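Local structure of phosphonopyruvate hydrolase (Variovorax sp., 2HRW) at residues A[40-45]-A[79-84]; A[105-110]-A[150-155]. The protein hydrolyses phosphonopyruvate to pyruvate and phosphate with the help of a divalent metal cation such as cobalt, magnesium or manganese. All coordinates share one frame; numbering follows the deposited sequence.

Both contacts are buried and belong to one closed parallel barrel. Contact 1 pairs strands 38-41 and 78-81. Contact 2 pairs strands 106-110 and 151-156. Strands 78-81 and 106-110 are neighbours, so the two contacts join edge to edge, with Ala80 O probably hydrogen-bonded to Val108 N. Contact 1 is a short pairing that soon gives way to the start of helix 43-49 and the turn after strand 78-81. Its chemistry is mostly polar there, with an aspartate carboxylate gripping backbone N-H groups. Contact 2 is a longer ladder, largely apolar along its length and charged at its C-terminal end. Contact 1 brings several substrate-binding residues and a magnesium ligand to that end of the barrel; contact 2 brings one, Arg155.

Contact 1. Residues A[40-45]-A[79-84]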
loop_
_atom_site.group_PDB
_atom_site.type_symbol
_atom_site.label_atom_id
_atom_site.label_comp_id
_atom_site.label_asym_id
_atom_site.label_seq_id
_atom_site.Cartn_x
_atom_site.Cartn_y
_atom_site.Cartn_z
ATOM N N TRP A 40 -11.477 -12.680 13.768
ATOM C CA TRP A 40 -10.077 -12.949 14.126
ATOM C C TRP A 40 -9.188 -12.595 12.921
ATOM O O TRP A 40 -9.168 -13.317 11.935
ATOM C CB TRP A 40 -9.905 -14.434 14.454
ATOM C CG TRP A 40 -8.497 -14.947 14.663
ATOM C CD1 TRP A 40 -7.975 -16.136 14.169
ATOM C CD2 TRP A 40 -7.452 -14.364 15.476
ATOM N NE1 TRP A 40 -6.680 -16.315 14.626
ATOM C CE2 TRP A 40 -6.333 -15.253 15.426
ATOM C CE3 TRP A 40 -7.349 -13.188 16.242
ATOM C CZ2 TRP A 40 -5.133 -14.995 16.118
ATOM C CZ3 TRP A 40 -6.150 -12.934 16.926
ATOM C CH2 TRP A 40 -5.060 -13.833 16.860
ATOM N N GLY A 41 -8.452 -11.490 13.009
ATOM C CA GLY A 41 -7.573 -11.077 11.925
ATOM C C GLY A 41 -6.277 -11.864 11.939
ATOM O O GLY A 41 -5.195 -11.315 12.125
ATOM N N SER A 42 -6.399 -13.162 11.701
ATOM C CA SER A 42 -5.284 -14.091 11.714
ATOM C C SER A 42 -4.079 -13.867 10.787
ATOM O O SER A 42 -4.209 -13.691 9.567
ATOM C CB SER A 42 -5.813 -15.501 11.469
ATOM O OG SER A 42 -4.741 -16.407 11.400
ATOM N N GLY A 43 -2.893 -13.908 11.382
ATOM C CA GLY A 43 -1.682 -13.771 10.592
ATOM C C GLY A 43 -1.513 -15.045 9.767
ATOM O O GLY A 43 -1.084 -15.009 8.617
ATOM N N PHE A 44 -1.850 -16.188 10.353
ATOM C CA PHE A 44 -1.728 -17.454 9.621
ATOM C C PHE A 44 -2.598 -17.454 8.352
ATOM O O PHE A 44 -2.118 -17.751 7.250
ATOM C CB PHE A 44 -2.147 -18.643 10.509
ATOM C CG PHE A 44 -2.206 -19.951 9.767
ATOM C CD1 PHE A 44 -1.051 -20.536 9.262
ATOM C CD2 PHE A 44 -3.414 -20.581 9.526
ATOM C CE1 PHE A 44 -1.117 -21.714 8.536
ATOM C CE2 PHE A 44 -3.466 -21.759 8.799
ATOM C CZ PHE A 44 -2.303 -22.315 8.308
ATOM N N GLU A 45 -3.883 -17.131 8.525
ATOM C CA GLU A 45 -4.820 -17.124 7.415
ATOM C C GLU A 45 -4.439 -16.199 6.285
ATOM O O GLU A 45 -4.541 -16.557 5.115
ATOM C CB GLU A 45 -6.227 -16.751 7.885
ATOM C CG GLU A 45 -7.047 -17.882 8.535
ATOM C CD GLU A 45 -8.377 -18.102 7.818
ATOM O OE1 GLU A 45 -8.799 -17.181 7.087
ATOM O OE2 GLU A 45 -9.014 -19.171 7.986
ATOM N N ILE A 79 -10.475 -8.730 16.315
ATOM C CA ILE A 79 -9.302 -8.978 17.143
ATOM C C ILE A 79 -8.150 -9.182 16.186
ATOM O O ILE A 79 -8.163 -10.106 15.370
ATOM C CB ILE A 79 -9.516 -10.237 18.017
ATOM C CG1 ILE A 79 -10.786 -10.061 18.856
ATOM C CG2 ILE A 79 -8.260 -10.515 18.855
ATOM C CD1 ILE A 79 -11.133 -11.233 19.798
ATOM N N ALA A 80 -7.153 -8.313 16.254
ATOM C CA ALA A 80 -6.022 -8.418 15.336
ATOM C C ALA A 80 -4.856 -9.228 15.874
ATOM O O ALA A 80 -4.451 -9.056 17.018
ATOM C CB ALA A 80 -5.531 -7.035 14.963
ATOM N N ASP A 81 -4.326 -10.104 15.029
ATOM C CA ASP A 81 -3.163 -10.914 15.358
ATOM C C ASP A 81 -1.937 -10.075 14.964
ATOM O O ASP A 81 -1.700 -9.864 13.779
ATOM C CB ASP A 81 -3.208 -12.195 14.525
ATOM C CG ASP A 81 -1.971 -13.051 14.678
ATOM O OD1 ASP A 81 -0.989 -12.603 15.319
ATOM O OD2 ASP A 81 -1.986 -14.186 14.135
ATOM N N ILE A 82 -1.164 -9.586 15.930
ATOM C CA ILE A 82 0.013 -8.780 15.600
ATOM C C ILE A 82 1.291 -9.542 15.918
ATOM O O ILE A 82 2.367 -8.944 16.033
ATOM C CB ILE A 82 0.068 -7.436 16.384
ATOM C CG1 ILE A 82 0.084 -7.709 17.883
ATOM C CG2 ILE A 82 -1.123 -6.559 16.031
ATOM C CD1 ILE A 82 0.214 -6.476 18.719
ATOM N N ASP A 83 1.161 -10.858 16.059
ATOM C CA ASP A 83 2.290 -11.747 16.358
ATOM C C ASP A 83 3.094 -11.358 17.596
ATOM O O ASP A 83 2.582 -11.412 18.710
ATOM C CB ASP A 83 3.227 -11.857 15.148
ATOM C CG ASP A 83 2.704 -12.821 14.091
ATOM O OD1 ASP A 83 2.322 -12.363 12.990
ATOM O OD2 ASP A 83 2.668 -14.047 14.364
ATOM N N THR A 84 4.348 -10.964 17.415
ATOM C CA THR A 84 5.185 -10.608 18.552
ATOM C C THR A 84 5.445 -9.120 18.636
ATOM O O THR A 84 6.402 -8.687 19.273
ATOM C CB THR A 84 6.546 -11.307 18.489
ATOM O OG1 THR A 84 7.384 -10.630 17.552
ATOM C CG2 THR A 84 6.385 -12.736 18.023
#
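The indole of Trp40 and the carboxylate of Asp81 lie almost parallel, their planes 6° apart. Trp40 CH2 touches Asp81 CB at 3.4 Å, and that carbon meets the ring obliquely. One ring face carries Ser42 CA, 3.9 Å above the indole plane of Trp40 and near its rim. Ile79 O also comes in obliquely, 3.3 Å from Trp40 CE3. The side chain of Ile79 crosses the indole at about a right angle, with CG2 3.7 Å from Trp40 CZ3. With its CG anti to the backbone N (chi1 172°), the indole extends over strand 78-81, where its six-membered ring meets Ile79 and Asp81.

Two backbone bonds fix the rotation of the Asp81 carboxylate. Gly43 N donates to Asp81 OD2 at 2.9 Å, from above the carboxylate plane (46° out of it). Asp83 N donates to Asp81 OD1 at 2.9 Å, nearly in line with the C-O bond, which makes an Asx turn. Asp81 is a magnesium ligand, and residues 40-44 bind the substrate. With an alanine in place of Asp81, Gly43 N and Asp83 N would probably be left without their carboxylate acceptors, and the metal site without one of its ligands.

Ser42 is the N-cap of helix 43-49; its OG accepts from Glu45 N at 3.1 Å. The strands pair in parallel, Gly41 N to Ile79 O at 2.8 Å, and Asp81 N returns a longer bond to Gly41 O. Strand 38-41 has strand 17-21 on its other side, and strand 78-81 has strand 106-110. Trp40 and Ile79 both rest on Val108, while Ala80 packs on Tyr99 of helix 89-102.

Contact 2. Residues A[105-110]-A[150-155]; sequences SAIVME and FVVIAR
Phe150 and Ile107 meet with their side chains at about a right angle. Ile107 CG2 sits at the edge of the ring, near its plane, 3.6 Å from Phe150 CZ. One face of the same ring takes the backbone, with Ala106 N 3.8 Å above the plane of Phe150. Further along, Ala106 CB lies against Val151 CB at 3.7 Å. Val108 and Ile153 run slantwise to each other, and Val108 CG2 comes 4.0 Å from Ile153 CB.

The two strands are neighbours in the eight-stranded parallel barrel of the isocitrate lyase/PEP mutase superfamily, a TIM barrel. The directions of segments 106-110 and 151-155 differ by 24°. Five backbone bonds join them, from Val151 N to Ser105 O at one end to Arg155 N to Met109 O at the other. Ala106, Val108, Glu110, Val151, Ile153 and Arg155 share one face. Ile107 and Met109 lie on the other, against helix 89-102; helix 131-144 also covers Met109 and Ala154.

Glu110 and Arg155 stand side by side and point the same way. With Glu110 CG between its backbone N and carbonyl carbon (chi1 48°), its carboxylate lies alongside the extended arginine. Arg155 CD and Glu110 CB are 3.8 Å apart. The flat ends are turned 81° to each other. Glu110 OE2 is 3.3 Å from Arg155 NH1 but well out of the guanidinium plane, so this salt bridge rests on charge alone. Arg155 NE has its stronger partner in Glu157. Arg155 binds the substrate and touches His186, another substrate-binding residue.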
loop_
_atom_site.group_PDB
_atom_site.type_symbol
_atom_site.label_atom_id
_atom_site.label_comp_id
_atom_site.label_asym_id
_atom_site.label_seq_id
_atom_site.Cartn_x
_atom_site.Cartn_y
_atom_site.Cartn_z
ATOM N N SER A 105 -10.613 -3.790 17.759
ATOM C CA SER A 105 -11.059 -3.582 19.140
ATOM C C SER A 105 -10.143 -4.266 20.163
ATOM O O SER A 105 -10.271 -4.047 21.366
ATOM C CB SER A 105 -12.496 -4.062 19.295
ATOM O OG SER A 105 -13.309 -3.338 18.396
ATOM N N ALA A 106 -9.204 -5.066 19.654
ATOM C CA ALA A 106 -8.245 -5.783 20.480
ATOM C C ALA A 106 -7.083 -6.195 19.594
ATOM O O ALA A 106 -7.195 -6.188 18.367
ATOM C CB ALA A 106 -8.905 -7.037 21.074
ATOM N N ILE A 107 -5.960 -6.540 20.212
ATOM C CA ILE A 107 -4.801 -7.040 19.475
ATOM C C ILE A 107 -4.283 -8.209 20.295
ATOM O O ILE A 107 -4.439 -8.210 21.507
ATOM C CB ILE A 107 -3.662 -6.005 19.358
ATOM C CG1 ILE A 107 -3.415 -5.368 20.726
ATOM C CG2 ILE A 107 -3.977 -4.999 18.254
ATOM C CD1 ILE A 107 -2.044 -4.916 20.911
ATOM N N VAL A 108 -3.688 -9.203 19.632
ATOM C CA VAL A 108 -3.102 -10.375 20.281
ATOM C C VAL A 108 -1.598 -10.402 19.983
ATOM O O VAL A 108 -1.174 -10.338 18.819
ATOM C CB VAL A 108 -3.724 -11.671 19.767
ATOM C CG1 VAL A 108 -2.969 -12.857 20.319
ATOM C CG2 VAL A 108 -5.199 -11.729 20.190
ATOM N N MET A 109 -0.783 -10.499 21.028
ATOM C CA MET A 109 0.664 -10.498 20.846
ATOM C C MET A 109 1.222 -11.645 21.645
ATOM O O MET A 109 0.732 -11.916 22.723
ATOM C CB MET A 109 1.212 -9.167 21.334
ATOM C CG MET A 109 2.674 -8.982 21.149
ATOM S SD MET A 109 3.069 -7.292 21.612
ATOM C CE MET A 109 2.885 -7.322 23.462
ATOM N N GLU A 110 2.236 -12.329 21.120
ATOM C CA GLU A 110 2.812 -13.492 21.807
ATOM C C GLU A 110 4.217 -13.257 22.318
ATOM O O GLU A 110 4.950 -12.444 21.761
ATOM C CB GLU A 110 2.795 -14.706 20.868
ATOM C CG GLU A 110 3.337 -14.414 19.476
ATOM C CD GLU A 110 2.883 -15.432 18.442
ATOM O OE1 GLU A 110 3.758 -16.087 17.843
ATOM O OE2 GLU A 110 1.656 -15.582 18.230
ATOM N N PHE A 150 -10.122 -0.534 24.275
ATOM C CA PHE A 150 -9.336 -1.365 23.375
ATOM C C PHE A 150 -8.774 -2.477 24.241
ATOM O O PHE A 150 -8.222 -2.200 25.285
ATOM C CB PHE A 150 -8.178 -0.566 22.808
ATOM C CG PHE A 150 -7.468 -1.241 21.679
ATOM C CD1 PHE A 150 -7.984 -1.182 20.383
ATOM C CD2 PHE A 150 -6.262 -1.903 21.897
ATOM C CE1 PHE A 150 -7.305 -1.762 19.341
ATOM C CE2 PHE A 150 -5.583 -2.486 20.846
ATOM C CZ PHE A 150 -6.103 -2.415 19.565
ATOM N N VAL A 151 -8.902 -3.726 23.815
ATOM C CA VAL A 151 -8.416 -4.836 24.625
ATOM C C VAL A 151 -7.041 -5.326 24.224
ATOM O O VAL A 151 -6.725 -5.426 23.043
ATOM C CB VAL A 151 -9.454 -6.006 24.594
ATOM C CG1 VAL A 151 -8.942 -7.237 25.349
ATOM C CG2 VAL A 151 -10.761 -5.507 25.218
ATOM N N VAL A 152 -6.205 -5.617 25.210
ATOM C CA VAL A 152 -4.875 -6.107 24.902
ATOM C C VAL A 152 -4.761 -7.531 25.418
ATOM O O VAL A 152 -4.869 -7.789 26.604
ATOM C CB VAL A 152 -3.750 -5.258 25.542
ATOM C CG1 VAL A 152 -2.414 -5.854 25.166
ATOM C CG2 VAL A 152 -3.799 -3.833 25.043
ATOM N N ILE A 153 -4.511 -8.457 24.510
ATOM C CA ILE A 153 -4.431 -9.842 24.890
ATOM C C ILE A 153 -3.022 -10.401 24.790
ATOM O O ILE A 153 -2.406 -10.364 23.724
ATOM C CB ILE A 153 -5.397 -10.645 24.012
ATOM C CG1 ILE A 153 -6.817 -10.078 24.184
ATOM C CG2 ILE A 153 -5.369 -12.114 24.406
ATOM C CD1 ILE A 153 -7.813 -10.533 23.171
ATOM N N ALA A 154 -2.507 -10.895 25.916
ATOM C CA ALA A 154 -1.181 -11.497 25.955
ATOM C C ALA A 154 -1.309 -12.979 25.627
ATOM O O ALA A 154 -2.201 -13.675 26.112
ATOM C CB ALA A 154 -0.568 -11.319 27.326
ATOM N N ARG A 155 -0.399 -13.463 24.793
ATOM C CA ARG A 155 -0.417 -14.848 24.380
ATOM C C ARG A 155 0.784 -15.627 24.862
ATOM O O ARG A 155 1.908 -15.427 24.396
ATOM C CB ARG A 155 -0.495 -14.923 22.874
ATOM C CG ARG A 155 -0.433 -16.323 22.353
ATOM C CD ARG A 155 -0.692 -16.329 20.872
ATOM N NE ARG A 155 -0.851 -17.690 20.396
ATOM C CZ ARG A 155 -1.146 -18.009 19.146
ATOM N NH1 ARG A 155 -1.311 -17.051 18.241
ATOM N NH2 ARG A 155 -1.282 -19.291 18.811
#